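Local coordinates for vitamin B12-binding protein (Vibrio cholerae O395, PDB 5YSC) that binds vitamin B12 in the periplasm and probably delivers it to the membrane transporter BtuCD for import, at residues Lys109-Glu113 / Leu142-Arg146. Residues are numbered along the deposited sequence.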
ATOM      1  N   LYS A 109      -5.341  -6.273  -2.056  1.00 15.30           N
ATOM      2  CA  LYS A 109      -6.565  -5.513  -2.297  1.00 16.53           C
ATOM      3  C   LYS A 109      -7.344  -5.084  -1.044  1.00 18.64           C
ATOM      4  O   LYS A 109      -7.874  -3.985  -0.997  1.00 20.70           O
ATOM      5  CB  LYS A 109      -7.506  -6.288  -3.217  1.00 22.08           C
ATOM      6  CG  LYS A 109      -8.706  -5.481  -3.670  1.00 25.84           C
ATOM      7  CD  LYS A 109      -9.812  -6.368  -4.191  1.00 30.65           C
ATOM      8  CE  LYS A 109     -10.220  -5.967  -5.591  1.00 39.74           C
ATOM      9  NZ  LYS A 109      -9.086  -5.386  -6.353  1.00 41.03           N
ATOM     10  N   THR A 110      -7.423  -5.965  -0.055  1.00 15.07           N
ATOM     11  CA  THR A 110      -8.209  -5.728   1.148  1.00 14.59           C
ATOM     12  C   THR A 110      -7.310  -5.608   2.371  1.00 12.95           C
ATOM     13  O   THR A 110      -6.159  -6.041   2.372  1.00 14.20           O
ATOM     14  CB  THR A 110      -9.204  -6.855   1.424  1.00 18.79           C
ATOM     15  OG1 THR A 110      -8.509  -7.995   1.903  1.00 17.72           O
ATOM     16  CG2 THR A 110      -9.975  -7.211   0.186  1.00 19.34           C
ATOM     17  N   LEU A 111      -7.906  -5.075   3.450  1.00 19.73           N
ATOM     18  CA  LEU A 111      -7.187  -4.949   4.721  1.00 14.32           C
ATOM     19  C   LEU A 111      -7.005  -6.297   5.398  1.00 15.15           C
ATOM     20  O   LEU A 111      -5.957  -6.581   5.968  1.00 14.44           O
ATOM     21  CB  LEU A 111      -7.933  -3.997   5.659  1.00 17.06           C
ATOM     22  CG  LEU A 111      -7.810  -2.533   5.248  1.00 16.06           C
ATOM     23  CD1 LEU A 111      -8.927  -1.757   5.866  1.00 21.34           C
ATOM     24  CD2 LEU A 111      -6.415  -1.945   5.650  1.00 15.80           C
ATOM     25  N   ASP A 112      -8.015  -7.154   5.341  1.00 16.67           N
ATOM     26  CA  ASP A 112      -7.850  -8.452   5.969  1.00 17.83           C
ATOM     27  C   ASP A 112      -6.761  -9.268   5.276  1.00 15.09           C
ATOM     28  O   ASP A 112      -6.115 -10.089   5.922  1.00 17.77           O
ATOM     29  CB  ASP A 112      -9.196  -9.201   5.978  1.00 22.01           C
ATOM     30  CG  ASP A 112     -10.251  -8.510   6.863  1.00 23.41           C
ATOM     31  OD1 ASP A 112     -10.258  -8.702   8.080  1.00 23.94           O
ATOM     32  OD2 ASP A 112     -11.056  -7.755   6.339  1.00 28.84           O
ATOM     33  N   GLU A 113      -6.515  -9.025   3.983  1.00 16.75           N
ATOM     34  CA  GLU A 113      -5.456  -9.735   3.274  1.00 15.28           C
ATOM     35  C   GLU A 113      -4.062  -9.475   3.864  1.00 14.71           C
ATOM     36  O   GLU A 113      -3.138 -10.281   3.679  1.00 12.99           O
ATOM     37  CB  GLU A 113      -5.480  -9.359   1.782  1.00 13.96           C
ATOM     38  CG  GLU A 113      -6.533 -10.177   1.006  1.00 16.37           C
ATOM     39  CD  GLU A 113      -6.724  -9.787  -0.449  1.00 18.24           C
ATOM     40  OE1 GLU A 113      -6.299  -8.712  -0.938  1.00 15.23           O
ATOM     41  OE2 GLU A 113      -7.404 -10.588  -1.125  1.00 21.59           O
ATOM     42  N   LEU A 142      -7.343  -4.098  13.722  1.00 16.30           N
ATOM     43  CA  LEU A 142      -8.233  -3.799  12.618  1.00 15.50           C
ATOM     44  C   LEU A 142      -9.675  -3.821  13.087  1.00 17.66           C
ATOM     45  O   LEU A 142     -10.480  -2.985  12.676  1.00 20.00           O
ATOM     46  CB  LEU A 142      -8.032  -4.800  11.471  1.00 15.43           C
ATOM     47  CG  LEU A 142      -8.989  -4.664  10.278  1.00 19.72           C
ATOM     48  CD1 LEU A 142      -8.968  -3.320   9.626  1.00 15.83           C
ATOM     49  CD2 LEU A 142      -8.615  -5.698   9.224  1.00 18.59           C
ATOM     50  N   GLN A 143      -9.991  -4.773  13.963  1.00 19.08           N
ATOM     51  CA  GLN A 143     -11.312  -4.834  14.577  1.00 21.81           C
ATOM     52  C   GLN A 143     -11.579  -3.579  15.395  1.00 25.02           C
ATOM     53  O   GLN A 143     -12.661  -2.982  15.316  1.00 27.04           O
ATOM     54  CB  GLN A 143     -11.404  -6.079  15.451  1.00 26.82           C
ATOM     55  CG  GLN A 143     -12.642  -6.184  16.322  1.00 34.36           C
ATOM     56  CD  GLN A 143     -13.931  -6.183  15.537  1.00 39.02           C
ATOM     57  OE1 GLN A 143     -13.981  -6.597  14.373  1.00 40.36           O
ATOM     58  NE2 GLN A 143     -14.998  -5.716  16.178  1.00 42.15           N
ATOM     59  N   ASP A 144     -10.595  -3.165  16.185  1.00 23.71           N
ATOM     60  CA  ASP A 144     -10.768  -1.952  16.973  1.00 22.27           C
ATOM     61  C   ASP A 144     -11.046  -0.762  16.071  1.00 22.14           C
ATOM     62  O   ASP A 144     -11.937   0.047  16.350  1.00 26.61           O
ATOM     63  CB  ASP A 144      -9.524  -1.698  17.824  1.00 23.07           C
ATOM     64  CG  ASP A 144      -9.320  -2.734  18.914  1.00 28.89           C
ATOM     65  OD1 ASP A 144     -10.299  -3.418  19.295  1.00 30.55           O
ATOM     66  OD2 ASP A 144      -8.163  -2.876  19.377  1.00 30.20           O
ATOM     67  N   LEU A 145     -10.284  -0.630  14.981  1.00 19.29           N
ATOM     68  CA  LEU A 145     -10.478   0.514  14.103  1.00 18.67           C
ATOM     69  C   LEU A 145     -11.840   0.480  13.427  1.00 22.93           C
ATOM     70  O   LEU A 145     -12.482   1.524  13.270  1.00 24.05           O
ATOM     71  CB  LEU A 145      -9.366   0.570  13.072  1.00 17.66           C
ATOM     72  CG  LEU A 145      -7.991   0.907  13.619  1.00 16.58           C
ATOM     73  CD1 LEU A 145      -6.914   0.570  12.578  1.00 14.98           C
ATOM     74  CD2 LEU A 145      -7.933   2.390  14.015  1.00 19.47           C
ATOM     75  N   ARG A 146     -12.289  -0.701  12.980  1.00 22.97           N
ATOM     76  CA  ARG A 146     -13.596  -0.781  12.342  1.00 23.36           C
ATOM     77  C   ARG A 146     -14.675  -0.308  13.312  1.00 27.52           C
ATOM     78  O   ARG A 146     -15.541   0.492  12.954  1.00 28.91           O
ATOM     79  CB  ARG A 146     -13.855  -2.216  11.856  1.00 25.24           C
ATOM     80  CG  ARG A 146     -13.000  -2.648  10.646  1.00 21.26           C
ATOM     81  CD  ARG A 146     -13.218  -4.106  10.228  1.00 24.65           C
ATOM     82  NE  ARG A 146     -12.772  -4.309   8.847  1.00 22.25           N
ATOM     83  CZ  ARG A 146     -12.224  -5.424   8.378  1.00 22.56           C
ATOM     84  NH1 ARG A 146     -12.086  -6.483   9.159  1.00 24.01           N
ATOM     85  NH2 ARG A 146     -11.841  -5.472   7.110  1.00 19.52           N
TER
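A bidentate salt bridge ties the turn leading into helix 112-122, through Asp112, to Arg146 of the long helix 128-148, which bridges the two lobes in this class of binding protein. Arg146 presents the edge of its guanidinium to the Asp112 carboxylate: NH2 donates to OD2 at 2.5 Å and NH1 to OD1 at 3.1 Å, both nearly linear, while a weak third bond runs from Arg146 NH1 to Asp112 OD2 at 3.3 Å. Each carboxylate oxygen thus has one main donor, with NH1 weakly shared. Separately, Thr110 and Glu113 form a capping box: Thr110 OG1 accepts from Glu113 N (3.1 Å), and Glu113 OE1 accepts from Thr110 N at 3.1 Å and also from Lys109 N at 2.8 Å. Beside the charges, Leu111 CB meets Leu142 CD2 at 4.0 Å, and this methyl also lies 3.6 Å from Asp112 OD1. Leu181 of helix 176-181 touches Leu111, Leu142 and Arg146, and Leu111 also packs on Val258 of helix 254-267. The Leu111 side chain is about 13 Å from the bound cobalamin. The chemistry implies a directional polar clasp at the partly exposed margin of a buried leucine contact, and the capping box closes the turn from which Asp112 extends.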